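Local coordinates for uncharacterized protein (Sus scrofa, PDB 5BNI), which is porcine CD38, a member of the ADP-ribosyl cyclase family that joins a mainly helical half to a half built on a four-stranded parallel sheet, at residues G5-F10 with D107-C112; I13-C18 with K36-F41; C51-E56 with S133-V138; F167-T172 with I210-L215. All coordinates share one frame; numbering follows the deposited sequence.

Contacts 1, 2 and 3 lie in the helical half of the chain, and contact 4 lies in the half with the parallel sheet. Contact 2 is nested inside the loop that contact 1 closes. Their centres are about 12 Å apart, and they touch where Arg17 NH1 meets Asp107 O at 2.7 Å, a probable hydrogen bond. Contacts 1 and 3 interleave along the chain and pack together, with Trp111 O 3.5 Å from Val136 CG2. The nearest atoms of contacts 2 and 3 are about 6 Å apart. Contact 4 is remote. Its centre is about 31 Å from that of contact 1 and about 35 Å from that of contact 2.

Contact 1. Residues G5-F10 with D107-C112; sequences GSTVDF and DDLSWC
Phe10, Ser6 and Ser110 carry most of this contact, in which a type II beta turn from Thr7 to Phe10 leads into helix 10-25. Residues 5-10 run beside 107-112, the loop that follows helix 101-106, in the helical half of this ADP-ribosyl cyclase family fold. Phe10 is the first residue of its helix. Its CG is anti to the backbone N (chi1 166°), and this sends the ring toward Leu109 and Trp111. The CB of Trp111 sits over one face of the ring, 4.1 Å from its centroid and displaced toward the rim, as a CH-pi contact. The Phe10 ring and the five-membered ring of Trp111 are tilted by 28° and offset so far that little of one lies over the other. Phe10 CE1 also touches Leu109 CD1 at 4.0 Å.

The polar side of the contact is a short run of bonds. Thr7 N gives a fairly straight bond to Ser110 O (2.9 Å), arriving above the carbonyl plane. In return, Ser110 N gives a bond to Thr7 OG1 (3.1 Å). One residue thus grips Ser110 through both its backbone N and O. Ser110 CB packs against Gly5 O. Tyr58 OH pairs with Trp111 NE1. A disulfide from Cys112 to Cys125 ties this end to a later part of the same loop. Beside it, Ser6 OG accepts a bent hydrogen bond from Cys112 N at 2.8 Å, with an angle of 139° at the hydrogen.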
loop_
_atom_site.group_PDB
_atom_site.type_symbol
_atom_site.label_atom_id
_atom_site.label_comp_id
_atom_site.label_asym_id
_atom_site.label_seq_id
_atom_site.Cartn_x
_atom_site.Cartn_y
_atom_site.Cartn_z
ATOM N N GLY A 5 -6.376 -15.085 12.026
ATOM C CA GLY A 5 -5.429 -16.189 11.962
ATOM C C GLY A 5 -4.857 -16.252 10.571
ATOM O O GLY A 5 -5.382 -15.615 9.648
ATOM N N SER A 6 -3.779 -17.011 10.392
ATOM C CA SER A 6 -3.167 -17.099 9.082
ATOM C C SER A 6 -4.203 -17.645 8.094
ATOM O O SER A 6 -4.900 -18.625 8.400
ATOM C CB SER A 6 -1.964 -18.029 9.136
ATOM O OG SER A 6 -0.870 -17.402 9.777
ATOM N N THR A 7 -4.313 -17.012 6.921
ATOM C CA THR A 7 -5.241 -17.449 5.877
ATOM C C THR A 7 -4.946 -18.919 5.527
ATOM O O THR A 7 -3.790 -19.287 5.285
ATOM C CB THR A 7 -5.127 -16.567 4.599
ATOM O OG1 THR A 7 -5.447 -15.210 4.899
ATOM C CG2 THR A 7 -6.074 -17.045 3.515
ATOM N N VAL A 8 -5.990 -19.752 5.507
ATOM C CA VAL A 8 -5.835 -21.169 5.184
ATOM C C VAL A 8 -5.281 -21.341 3.770
ATOM O O VAL A 8 -5.708 -20.640 2.841
ATOM C CB VAL A 8 -7.180 -21.921 5.269
ATOM C CG1 VAL A 8 -6.927 -23.380 5.618
ATOM C CG2 VAL A 8 -8.110 -21.276 6.297
ATOM N N ASP A 9 -4.347 -22.272 3.596
ATOM C CA ASP A 9 -3.761 -22.505 2.273
ATOM C C ASP A 9 -2.998 -21.290 1.731
ATOM O O ASP A 9 -2.850 -21.126 0.522
ATOM C CB ASP A 9 -4.837 -22.954 1.276
ATOM C CG ASP A 9 -5.245 -24.408 1.472
ATOM O OD1 ASP A 9 -4.369 -25.313 1.377
ATOM O OD2 ASP A 9 -6.451 -24.649 1.713
ATOM N N PHE A 10 -2.495 -20.470 2.645
ATOM C CA PHE A 10 -1.734 -19.263 2.330
ATOM C C PHE A 10 -0.621 -19.464 1.310
ATOM O O PHE A 10 -0.564 -18.770 0.295
ATOM C CB PHE A 10 -1.150 -18.681 3.627
ATOM C CG PHE A 10 -0.083 -17.632 3.405
ATOM C CD1 PHE A 10 -0.437 -16.307 3.148
ATOM C CD2 PHE A 10 1.250 -17.963 3.431
ATOM C CE1 PHE A 10 0.523 -15.333 2.913
ATOM C CE2 PHE A 10 2.218 -16.997 3.199
ATOM C CZ PHE A 10 1.846 -15.687 2.931
ATOM N N ASP A 107 -2.455 -9.177 -0.912
ATOM C CA ASP A 107 -3.753 -8.507 -0.745
ATOM C C ASP A 107 -4.827 -9.275 0.017
ATOM O O ASP A 107 -5.249 -10.348 -0.411
ATOM C CB ASP A 107 -4.308 -8.086 -2.109
ATOM C CG ASP A 107 -5.401 -7.030 -1.993
ATOM O OD1 ASP A 107 -5.317 -6.183 -1.079
ATOM O OD2 ASP A 107 -6.339 -7.032 -2.820
ATOM N N ASP A 108 -5.264 -8.698 1.134
ATOM C CA ASP A 108 -6.303 -9.249 1.992
ATOM C C ASP A 108 -5.922 -10.527 2.715
ATOM O O ASP A 108 -6.782 -11.192 3.284
ATOM C CB ASP A 108 -7.617 -9.453 1.229
ATOM C CG ASP A 108 -8.204 -8.143 0.717
ATOM O OD1 ASP A 108 -8.186 -7.147 1.475
ATOM O OD2 ASP A 108 -8.694 -8.111 -0.441
ATOM N N LEU A 109 -4.641 -10.873 2.721
ATOM C CA LEU A 109 -4.235 -12.093 3.388
ATOM C C LEU A 109 -3.713 -11.824 4.800
ATOM O O LEU A 109 -3.487 -10.685 5.182
ATOM C CB LEU A 109 -3.172 -12.804 2.583
ATOM C CG LEU A 109 -3.564 -13.252 1.171
ATOM C CD1 LEU A 109 -2.390 -14.002 0.551
ATOM C CD2 LEU A 109 -4.844 -14.106 1.188
ATOM N N SER A 110 -3.529 -12.891 5.565
ATOM C CA SER A 110 -2.974 -12.799 6.897
ATOM C C SER A 110 -2.001 -13.955 7.095
ATOM O O SER A 110 -2.173 -15.030 6.514
ATOM C CB SER A 110 -4.093 -12.835 7.935
ATOM O OG SER A 110 -4.807 -11.620 7.903
ATOM N N TRP A 111 -0.970 -13.725 7.905
ATOM C CA TRP A 111 0.040 -14.731 8.125
ATOM C C TRP A 111 0.865 -14.435 9.371
ATOM O O TRP A 111 1.165 -13.281 9.681
ATOM C CB TRP A 111 0.931 -14.819 6.887
ATOM C CG TRP A 111 1.661 -13.532 6.539
ATOM C CD1 TRP A 111 2.937 -13.189 6.917
ATOM C CD2 TRP A 111 1.172 -12.430 5.762
ATOM N NE1 TRP A 111 3.262 -11.953 6.410
ATOM C CE2 TRP A 111 2.193 -11.467 5.706
ATOM C CE3 TRP A 111 -0.035 -12.162 5.101
ATOM C CZ2 TRP A 111 2.047 -10.274 5.033
ATOM C CZ3 TRP A 111 -0.178 -10.977 4.425
ATOM C CH2 TRP A 111 0.858 -10.047 4.389
ATOM N N CYS A 112 1.195 -15.498 10.099
ATOM C CA CYS A 112 2.036 -15.409 11.289
ATOM C C CYS A 112 2.547 -16.787 11.607
ATOM O O CYS A 112 1.823 -17.771 11.459
ATOM C CB CYS A 112 1.314 -14.820 12.493
ATOM S SG CYS A 112 -0.115 -15.718 13.136
#

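Contact 2. Residues I13-C18 with K36-F41; sequences IILRRC and KIKKAF
Phe41 brings the one aromatic ring to this contact. Ile14 CD1 lies oblique to it and comes closest at Phe41 CB, 4.1 Å away. Outside the two segments the ring meets Phe10 and Trp111 edge-to-face. The ring of Phe139 meets it with the planes at about 30°, and the side chain of Leu61 adds to its surroundings. Phe41 therefore belongs to an aromatic cluster that continues beyond the two helices.

The rest is packing between helices 10-25 and 34-45. Their short segments run roughly antiparallel, at 144°, with axes 9.3 Å apart. Lys38 is the central residue on its side. The side chain of Ile14 crosses it at about a right angle, and Ile14 CD1 touches Lys38 CG at 3.6 Å. Ile14 CG1 stands between the backbone N and the carbonyl carbon (chi1 63°), which carries CD1 out toward the opposing helix. Leu15 lies against another part of the same lysine. Its CD1 meets Lys38 CB at 3.9 Å, and its CB meets Lys38 CD, also at 3.9 Å. The lysine chain then bends at chi3, and NZ makes a weak hydrogen bond to Gln35 OE1 on its own helix. Farther along the interface, Cys18 SG touches Ile37 CD1 at 4.1 Å. The same sulfur forms a disulfide with Cys34, at the start of helix 34-45.

The interface is thus apolar in character. Lys38 contributes its methylenes while its amine finds a partner at the side, and the disulfide holds the helix pair together covalently.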
loop_
_atom_site.group_PDB
_atom_site.type_symbol
_atom_site.label_atom_id
_atom_site.label_comp_id
_atom_site.label_asym_id
_atom_site.label_seq_id
_atom_site.Cartn_x
_atom_site.Cartn_y
_atom_site.Cartn_z
ATOM N N ILE A 13 -1.949 -20.059 -2.060
ATOM C CA ILE A 13 -2.575 -18.857 -2.552
ATOM C C ILE A 13 -1.603 -17.793 -3.061
ATOM O O ILE A 13 -1.867 -17.190 -4.098
ATOM C CB ILE A 13 -3.519 -18.283 -1.490
ATOM C CG1 ILE A 13 -4.654 -19.277 -1.200
ATOM C CG2 ILE A 13 -4.074 -16.943 -1.936
ATOM C CD1 ILE A 13 -5.688 -18.750 -0.201
ATOM N N ILE A 14 -0.487 -17.548 -2.371
ATOM C CA ILE A 14 0.493 -16.551 -2.863
ATOM C C ILE A 14 1.185 -17.068 -4.122
ATOM O O ILE A 14 1.564 -16.298 -4.987
ATOM C CB ILE A 14 1.573 -16.169 -1.803
ATOM C CG1 ILE A 14 2.412 -17.385 -1.457
ATOM C CG2 ILE A 14 0.926 -15.575 -0.550
ATOM C CD1 ILE A 14 3.372 -17.174 -0.323
ATOM N N LEU A 15 1.359 -18.377 -4.216
ATOM C CA LEU A 15 1.990 -18.962 -5.388
ATOM C C LEU A 15 1.093 -18.830 -6.636
ATOM O O LEU A 15 1.559 -18.468 -7.716
ATOM C CB LEU A 15 2.319 -20.427 -5.125
ATOM C CG LEU A 15 3.148 -21.063 -6.252
ATOM C CD1 LEU A 15 4.597 -20.645 -6.125
ATOM C CD2 LEU A 15 3.045 -22.579 -6.200
ATOM N N ARG A 16 -0.193 -19.125 -6.478
ATOM C CA ARG A 16 -1.152 -18.994 -7.573
ATOM C C ARG A 16 -1.261 -17.556 -8.016
ATOM O O ARG A 16 -1.231 -17.264 -9.210
ATOM C CB ARG A 16 -2.543 -19.462 -7.137
ATOM C CG ARG A 16 -2.819 -20.924 -7.336
ATOM C CD ARG A 16 -1.745 -21.775 -6.677
ATOM N NE ARG A 16 -1.951 -23.189 -6.930
ATOM C CZ ARG A 16 -1.760 -23.772 -8.115
ATOM N NH1 ARG A 16 -1.984 -25.071 -8.264
ATOM N NH2 ARG A 16 -1.339 -23.063 -9.158
ATOM N N ARG A 17 -1.390 -16.657 -7.044
ATOM C CA ARG A 17 -1.555 -15.246 -7.335
ATOM C C ARG A 17 -0.316 -14.738 -8.026
ATOM O O ARG A 17 -0.360 -13.863 -8.895
ATOM C CB ARG A 17 -1.760 -14.476 -6.043
ATOM C CG ARG A 17 -3.127 -14.668 -5.424
ATOM C CD ARG A 17 -3.235 -13.854 -4.154
ATOM N NE ARG A 17 -4.614 -13.530 -3.836
ATOM C CZ ARG A 17 -4.974 -12.626 -2.932
ATOM N NH1 ARG A 17 -4.052 -11.959 -2.248
ATOM N NH2 ARG A 17 -6.261 -12.388 -2.708
ATOM N N CYS A 18 0.822 -15.260 -7.610
ATOM C CA CYS A 18 2.062 -14.827 -8.238
ATOM C C CYS A 18 2.151 -15.235 -9.670
ATOM O O CYS A 18 2.747 -14.500 -10.449
ATOM C CB CYS A 18 3.299 -15.419 -7.572
ATOM S SG CYS A 18 4.937 -14.878 -8.152
ATOM N N LYS A 36 10.476 -19.217 -5.967
ATOM C CA LYS A 36 11.498 -18.679 -5.096
ATOM C C LYS A 36 10.835 -17.625 -4.230
ATOM O O LYS A 36 11.099 -17.539 -3.027
ATOM C CB LYS A 36 12.597 -18.033 -5.922
ATOM C CG LYS A 36 13.714 -18.966 -6.352
ATOM C CD LYS A 36 15.029 -18.207 -6.289
ATOM C CE LYS A 36 15.921 -18.468 -7.495
ATOM N NZ LYS A 36 16.788 -19.679 -7.369
ATOM N N ILE A 37 9.973 -16.826 -4.864
ATOM C CA ILE A 37 9.250 -15.767 -4.196
ATOM C C ILE A 37 8.340 -16.287 -3.084
ATOM O O ILE A 37 8.287 -15.694 -2.005
ATOM C CB ILE A 37 8.404 -14.957 -5.194
ATOM C CG1 ILE A 37 9.317 -14.158 -6.119
ATOM C CG2 ILE A 37 7.389 -14.068 -4.460
ATOM C CD1 ILE A 37 8.573 -13.226 -7.047
ATOM N N LYS A 38 7.620 -17.377 -3.344
ATOM C CA LYS A 38 6.730 -17.949 -2.340
ATOM C C LYS A 38 7.505 -18.344 -1.117
ATOM O O LYS A 38 7.073 -18.098 0.005
ATOM C CB LYS A 38 6.038 -19.198 -2.861
ATOM C CG LYS A 38 5.258 -19.931 -1.766
ATOM C CD LYS A 38 4.841 -21.331 -2.224
ATOM C CE LYS A 38 6.021 -22.282 -2.203
ATOM N NZ LYS A 38 5.659 -23.621 -2.764
ATOM N N LYS A 39 8.650 -18.977 -1.362
ATOM C CA LYS A 39 9.541 -19.471 -0.319
ATOM C C LYS A 39 10.244 -18.352 0.431
ATOM O O LYS A 39 10.552 -18.489 1.614
ATOM C CB LYS A 39 10.586 -20.391 -0.926
ATOM C CG LYS A 39 11.741 -20.712 0.009
ATOM C CD LYS A 39 12.072 -22.193 -0.043
ATOM C CE LYS A 39 10.869 -23.039 0.350
ATOM N NZ LYS A 39 10.999 -23.585 1.734
ATOM N N ALA A 40 10.529 -17.261 -0.267
ATOM C CA ALA A 40 11.181 -16.124 0.360
ATOM C C ALA A 40 10.212 -15.556 1.370
ATOM O O ALA A 40 10.593 -15.154 2.459
ATOM C CB ALA A 40 11.521 -15.073 -0.686
ATOM N N PHE A 41 8.934 -15.553 0.988
ATOM C CA PHE A 41 7.871 -14.987 1.790
ATOM C C PHE A 41 7.625 -15.749 3.079
ATOM O O PHE A 41 7.453 -15.146 4.138
ATOM C CB PHE A 41 6.594 -14.944 0.968
ATOM C CG PHE A 41 5.572 -13.952 1.468
ATOM C CD1 PHE A 41 5.268 -13.857 2.830
ATOM C CD2 PHE A 41 4.896 -13.130 0.573
ATOM C CE1 PHE A 41 4.328 -12.941 3.294
ATOM C CE2 PHE A 41 3.949 -12.211 1.044
ATOM C CZ PHE A 41 3.657 -12.110 2.409
#

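Contact 3. Residues C51-E56 with S133-V138; sequences CSAREE and SNFVSV
Phe135 CG stands beside the backbone N and anti to the carbonyl carbon (chi1 -78°), and chi2 turns one ring face to the methyl of Ala53. Val138 approaches the same alanine with CG1 anti to its backbone N (chi1 169°), which lets CG2 lie beside the methyl and CG1 reach farther along the loop. Ala53 CB stands over the centre of the Phe135 ring, 3.4 Å from its centroid and almost on the ring normal. This is a close CH-pi contact. Ala53 CB also meets Val138 CG2 at 3.7 Å, so one small side chain fits between an aromatic and a branched residue. Val138 CG1 packs on Glu55 CG (3.9 Å) and on the backbone between Arg54 and Glu55.

A weak, bent hydrogen bond from Ala53 N to Ser133 O (3.0 Å) joins the two backbones just before the helix. Asn134 is the N-cap there. Its OD1 accepts from Ser137 N at 2.7 Å along a nearly straight N-H, while its ND2 donates to Cys131 O. Both bonds help to fix the turn of the amide.

The contact sets the loop between helices 34-45 and 59-64 against the first turn of helix 135-149. A disulfide from Cys51 to Cys131 bonds this loop to the chain just ahead of that helix. Tyr58 OH bonds to Phe135 O, and Glu55 continues along helix 135-149 to touch Asn141 and Leu142.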
loop_
_atom_site.group_PDB
_atom_site.type_symbol
_atom_site.label_atom_id
_atom_site.label_comp_id
_atom_site.label_asym_id
_atom_site.label_seq_id
_atom_site.Cartn_x
_atom_site.Cartn_y
_atom_site.Cartn_z
ATOM N N CYS A 51 5.616 -11.264 17.142
ATOM C CA CYS A 51 5.770 -9.861 17.535
ATOM C C CYS A 51 7.225 -9.366 17.402
ATOM O O CYS A 51 7.566 -8.226 17.783
ATOM C CB CYS A 51 5.282 -9.626 18.972
ATOM S SG CYS A 51 3.486 -9.557 19.218
ATOM N N SER A 52 8.081 -10.214 16.835
ATOM C CA SER A 52 9.486 -9.871 16.675
ATOM C C SER A 52 9.875 -9.364 15.280
ATOM O O SER A 52 11.048 -9.085 15.023
ATOM C CB SER A 52 10.321 -11.092 16.966
ATOM O OG SER A 52 10.280 -11.929 15.832
ATOM N N ALA A 53 8.909 -9.250 14.374
ATOM C CA ALA A 53 9.170 -8.845 12.996
ATOM C C ALA A 53 9.915 -7.525 12.828
ATOM O O ALA A 53 9.642 -6.541 13.492
ATOM C CB ALA A 53 7.890 -8.800 12.232
ATOM N N ARG A 54 10.855 -7.541 11.889
ATOM C CA ARG A 54 11.662 -6.397 11.502
ATOM C C ARG A 54 11.698 -6.333 9.982
ATOM O O ARG A 54 11.676 -7.359 9.311
ATOM C CB ARG A 54 13.088 -6.556 12.029
ATOM C CG ARG A 54 13.214 -6.489 13.543
ATOM C CD ARG A 54 14.658 -6.359 13.936
ATOM N NE ARG A 54 15.520 -7.209 13.120
ATOM C CZ ARG A 54 16.550 -6.762 12.399
ATOM N NH1 ARG A 54 16.863 -5.447 12.388
ATOM N NH2 ARG A 54 17.275 -7.638 11.695
ATOM N N GLU A 55 11.770 -5.129 9.439
ATOM C CA GLU A 55 11.817 -4.966 7.988
ATOM C C GLU A 55 12.926 -5.770 7.319
ATOM O O GLU A 55 12.750 -6.234 6.171
ATOM C CB GLU A 55 11.924 -3.490 7.616
ATOM C CG GLU A 55 10.594 -2.763 7.680
ATOM C CD GLU A 55 10.686 -1.302 7.306
ATOM O OE1 GLU A 55 11.787 -0.838 6.970
ATOM O OE2 GLU A 55 9.649 -0.619 7.334
ATOM N N GLU A 56 14.044 -5.948 8.036
ATOM C CA GLU A 56 15.194 -6.676 7.511
ATOM C C GLU A 56 14.861 -8.135 7.239
ATOM O O GLU A 56 15.637 -8.837 6.601
ATOM C CB GLU A 56 16.379 -6.598 8.491
ATOM C CG GLU A 56 17.000 -5.214 8.671
ATOM C CD GLU A 56 15.996 -4.136 9.085
ATOM O OE1 GLU A 56 15.177 -4.381 10.009
ATOM O OE2 GLU A 56 16.034 -3.037 8.483
ATOM N N SER A 133 4.914 -4.730 15.695
ATOM C CA SER A 133 5.963 -5.497 15.045
ATOM C C SER A 133 5.479 -6.874 14.593
ATOM O O SER A 133 6.246 -7.841 14.627
ATOM C CB SER A 133 7.150 -5.650 15.986
ATOM O OG SER A 133 6.985 -4.835 17.113
ATOM N N ASN A 134 4.214 -6.990 14.195
ATOM C CA ASN A 134 3.733 -8.259 13.685
ATOM C C ASN A 134 4.126 -8.281 12.209
ATOM O O ASN A 134 4.294 -7.216 11.610
ATOM C CB ASN A 134 2.231 -8.357 13.853
ATOM C CG ASN A 134 1.508 -7.413 12.943
ATOM O OD1 ASN A 134 1.420 -7.647 11.741
ATOM N ND2 ASN A 134 0.997 -6.323 13.504
ATOM N N PHE A 135 4.274 -9.470 11.636
ATOM C CA PHE A 135 4.680 -9.668 10.236
ATOM C C PHE A 135 3.806 -9.118 9.117
ATOM O O PHE A 135 4.304 -8.806 8.037
ATOM C CB PHE A 135 4.948 -11.156 9.998
ATOM C CG PHE A 135 6.286 -11.594 10.546
ATOM C CD1 PHE A 135 7.446 -11.372 9.812
ATOM C CD2 PHE A 135 6.398 -12.178 11.817
ATOM C CE1 PHE A 135 8.684 -11.744 10.312
ATOM C CE2 PHE A 135 7.637 -12.548 12.328
ATOM C CZ PHE A 135 8.788 -12.328 11.572
ATOM N N VAL A 136 2.508 -8.996 9.343
ATOM C CA VAL A 136 1.617 -8.454 8.313
ATOM C C VAL A 136 1.759 -6.954 8.237
ATOM O O VAL A 136 1.830 -6.392 7.140
ATOM C CB VAL A 136 0.145 -8.785 8.595
ATOM C CG1 VAL A 136 -0.767 -7.947 7.685
ATOM C CG2 VAL A 136 -0.082 -10.286 8.386
ATOM N N SER A 137 1.790 -6.307 9.409
ATOM C CA SER A 137 1.920 -4.851 9.511
ATOM C C SER A 137 3.318 -4.384 9.092
ATOM O O SER A 137 3.464 -3.340 8.463
ATOM C CB SER A 137 1.621 -4.391 10.939
ATOM O OG SER A 137 0.238 -4.556 11.283
ATOM N N VAL A 138 4.357 -5.143 9.434
ATOM C CA VAL A 138 5.699 -4.751 9.042
ATOM C C VAL A 138 5.804 -4.779 7.528
ATOM O O VAL A 138 6.462 -3.939 6.925
ATOM C CB VAL A 138 6.774 -5.655 9.691
ATOM C CG1 VAL A 138 8.121 -5.400 9.068
ATOM C CG2 VAL A 138 6.846 -5.409 11.196
#

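Contact 4. Residues F167-T172 with I210-L215; sequences FDKTST and INELQL
Phe167 can be followed outward from its CB, which begins near the helix backbone, 4.4 Å from Ile210 N. With chi1 at 173° the CB-CG bond runs opposite the backbone N, and the ring points at helix 208-219. CG lies 3.9 Å from Leu213 CB. Along one edge, CD2 has Glu212 CB near the ring plane at 4.0 Å. Farther out, CE2 approaches the backbone N of Leu213. Along the other rim, CE1 touches Leu213 CD1 at 3.7 Å, over the same face as Leu213 CB, and CZ at the tip lies near the same methyl. Leu213 CB stands over the centre of the ring, 3.7 Å from its centroid and 10° off the normal, as a CH-pi contact. The two side chains cross at about a right angle.

Lys169 reaches the same helix from more exposed ground. Its NZ forms a long salt bridge with Glu212 OE1 at 3.5 Å and lies alongside the Glu212 chain.

The loop is braced from within. Asp168 OD1 takes bonds from Thr170 N (2.9 Å) and Thr170 OG1, both from the same face of its carboxylate, and its OD2 has a salt bridge to Lys79. Asp168 O accepts from Ser171 N and, in the carbonyl plane, from Ser171 OG at 2.6 Å. Ser171 OG also accepts from Gly174 N, as the N-cap of helix 172-177.

An Asx turn within a type I beta turn leads into helix 172-177. The loop packs on helix 208-219, and the two helices belong to successive beta-alpha-beta crossovers of the parallel sheet.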
loop_
_atom_site.group_PDB
_atom_site.type_symbol
_atom_site.label_atom_id
_atom_site.label_comp_id
_atom_site.label_asym_id
_atom_site.label_seq_id
_atom_site.Cartn_x
_atom_site.Cartn_y
_atom_site.Cartn_z
ATOM N N PHE A 167 -7.485 14.982 4.588
ATOM C CA PHE A 167 -6.083 14.627 4.754
ATOM C C PHE A 167 -5.856 14.321 6.228
ATOM O O PHE A 167 -5.967 15.212 7.085
ATOM C CB PHE A 167 -5.132 15.743 4.305
ATOM C CG PHE A 167 -3.684 15.446 4.631
ATOM C CD1 PHE A 167 -3.061 14.317 4.104
ATOM C CD2 PHE A 167 -2.953 16.256 5.504
ATOM C CE1 PHE A 167 -1.742 14.012 4.431
ATOM C CE2 PHE A 167 -1.649 15.948 5.832
ATOM C CZ PHE A 167 -1.035 14.830 5.296
ATOM N N ASP A 168 -5.527 13.065 6.506
ATOM C CA ASP A 168 -5.327 12.597 7.864
ATOM C C ASP A 168 -3.873 12.205 8.134
ATOM O O ASP A 168 -3.369 11.269 7.525
ATOM C CB ASP A 168 -6.219 11.384 8.083
ATOM C CG ASP A 168 -6.339 11.012 9.542
ATOM O OD1 ASP A 168 -5.420 11.335 10.343
ATOM O OD2 ASP A 168 -7.355 10.384 9.896
ATOM N N LYS A 169 -3.216 12.893 9.069
ATOM C CA LYS A 169 -1.812 12.601 9.389
ATOM C C LYS A 169 -1.576 11.284 10.116
ATOM O O LYS A 169 -0.428 10.863 10.307
ATOM C CB LYS A 169 -1.191 13.731 10.192
ATOM C CG LYS A 169 -0.859 14.956 9.357
ATOM C CD LYS A 169 0.021 15.922 10.142
ATOM C CE LYS A 169 0.213 17.241 9.413
ATOM N NZ LYS A 169 -0.700 18.268 9.971
ATOM N N THR A 170 -2.655 10.650 10.547
ATOM C CA THR A 170 -2.535 9.367 11.206
ATOM C C THR A 170 -2.867 8.283 10.187
ATOM O O THR A 170 -2.825 7.112 10.494
ATOM C CB THR A 170 -3.457 9.261 12.444
ATOM O OG1 THR A 170 -4.810 9.076 12.016
ATOM C CG2 THR A 170 -3.363 10.515 13.297
ATOM N N SER A 171 -3.209 8.680 8.969
ATOM C CA SER A 171 -3.463 7.720 7.879
ATOM C C SER A 171 -2.092 7.250 7.407
ATOM O O SER A 171 -1.107 7.964 7.555
ATOM C CB SER A 171 -4.216 8.389 6.731
ATOM O OG SER A 171 -3.362 9.223 5.958
ATOM N N THR A 172 -1.995 6.059 6.843
ATOM C CA THR A 172 -0.690 5.605 6.415
ATOM C C THR A 172 -0.112 6.494 5.312
ATOM O O THR A 172 1.106 6.590 5.165
ATOM C CB THR A 172 -0.662 4.121 6.008
ATOM O OG1 THR A 172 0.007 4.008 4.746
ATOM C CG2 THR A 172 -2.073 3.557 5.887
ATOM N N ILE A 210 -6.009 20.019 3.963
ATOM C CA ILE A 210 -5.282 20.021 2.704
ATOM C C ILE A 210 -4.138 21.043 2.725
ATOM O O ILE A 210 -3.168 20.916 1.974
ATOM C CB ILE A 210 -6.216 20.247 1.495
ATOM C CG1 ILE A 210 -6.474 18.920 0.776
ATOM C CG2 ILE A 210 -5.562 21.162 0.486
ATOM C CD1 ILE A 210 -7.788 18.269 1.118
ATOM N N ASN A 211 -4.251 22.062 3.564
ATOM C CA ASN A 211 -3.169 23.038 3.673
ATOM C C ASN A 211 -2.037 22.362 4.422
ATOM O O ASN A 211 -0.879 22.599 4.149
ATOM C CB ASN A 211 -3.611 24.305 4.407
ATOM C CG ASN A 211 -2.445 25.203 4.760
ATOM O OD1 ASN A 211 -1.655 25.583 3.891
ATOM N ND2 ASN A 211 -2.316 25.540 6.049
ATOM N N GLU A 212 -2.396 21.493 5.358
ATOM C CA GLU A 212 -1.421 20.747 6.154
ATOM C C GLU A 212 -0.505 19.930 5.257
ATOM O O GLU A 212 0.704 19.879 5.473
ATOM C CB GLU A 212 -2.150 19.794 7.091
ATOM C CG GLU A 212 -2.412 20.320 8.481
ATOM C CD GLU A 212 -3.569 19.582 9.139
ATOM O OE1 GLU A 212 -3.917 18.454 8.690
ATOM O OE2 GLU A 212 -4.122 20.129 10.118
ATOM N N LEU A 213 -1.110 19.268 4.272
ATOM C CA LEU A 213 -0.396 18.437 3.320
ATOM C C LEU A 213 0.510 19.279 2.454
ATOM O O LEU A 213 1.699 19.003 2.291
ATOM C CB LEU A 213 -1.388 17.694 2.434
ATOM C CG LEU A 213 -0.752 16.955 1.258
ATOM C CD1 LEU A 213 0.066 15.761 1.737
ATOM C CD2 LEU A 213 -1.840 16.544 0.267
ATOM N N GLN A 214 -0.076 20.314 1.884
ATOM C CA GLN A 214 0.649 21.216 1.016
ATOM C C GLN A 214 1.936 21.692 1.706
ATOM O O GLN A 214 2.949 21.912 1.058
ATOM C CB GLN A 214 -0.257 22.381 0.663
ATOM C CG GLN A 214 0.338 23.354 -0.310
ATOM C CD GLN A 214 1.079 24.485 0.375
ATOM O OE1 GLN A 214 2.035 25.019 -0.174
ATOM N NE2 GLN A 214 0.639 24.859 1.571
ATOM N N LEU A 215 1.889 21.831 3.023
ATOM C CA LEU A 215 3.054 22.269 3.800
ATOM C C LEU A 215 4.131 21.196 3.869
ATOM O O LEU A 215 5.321 21.498 3.975
ATOM C CB LEU A 215 2.642 22.672 5.212
ATOM C CG LEU A 215 1.976 24.045 5.264
ATOM C CD1 LEU A 215 1.145 24.215 6.529
ATOM C CD2 LEU A 215 2.994 25.161 5.098
#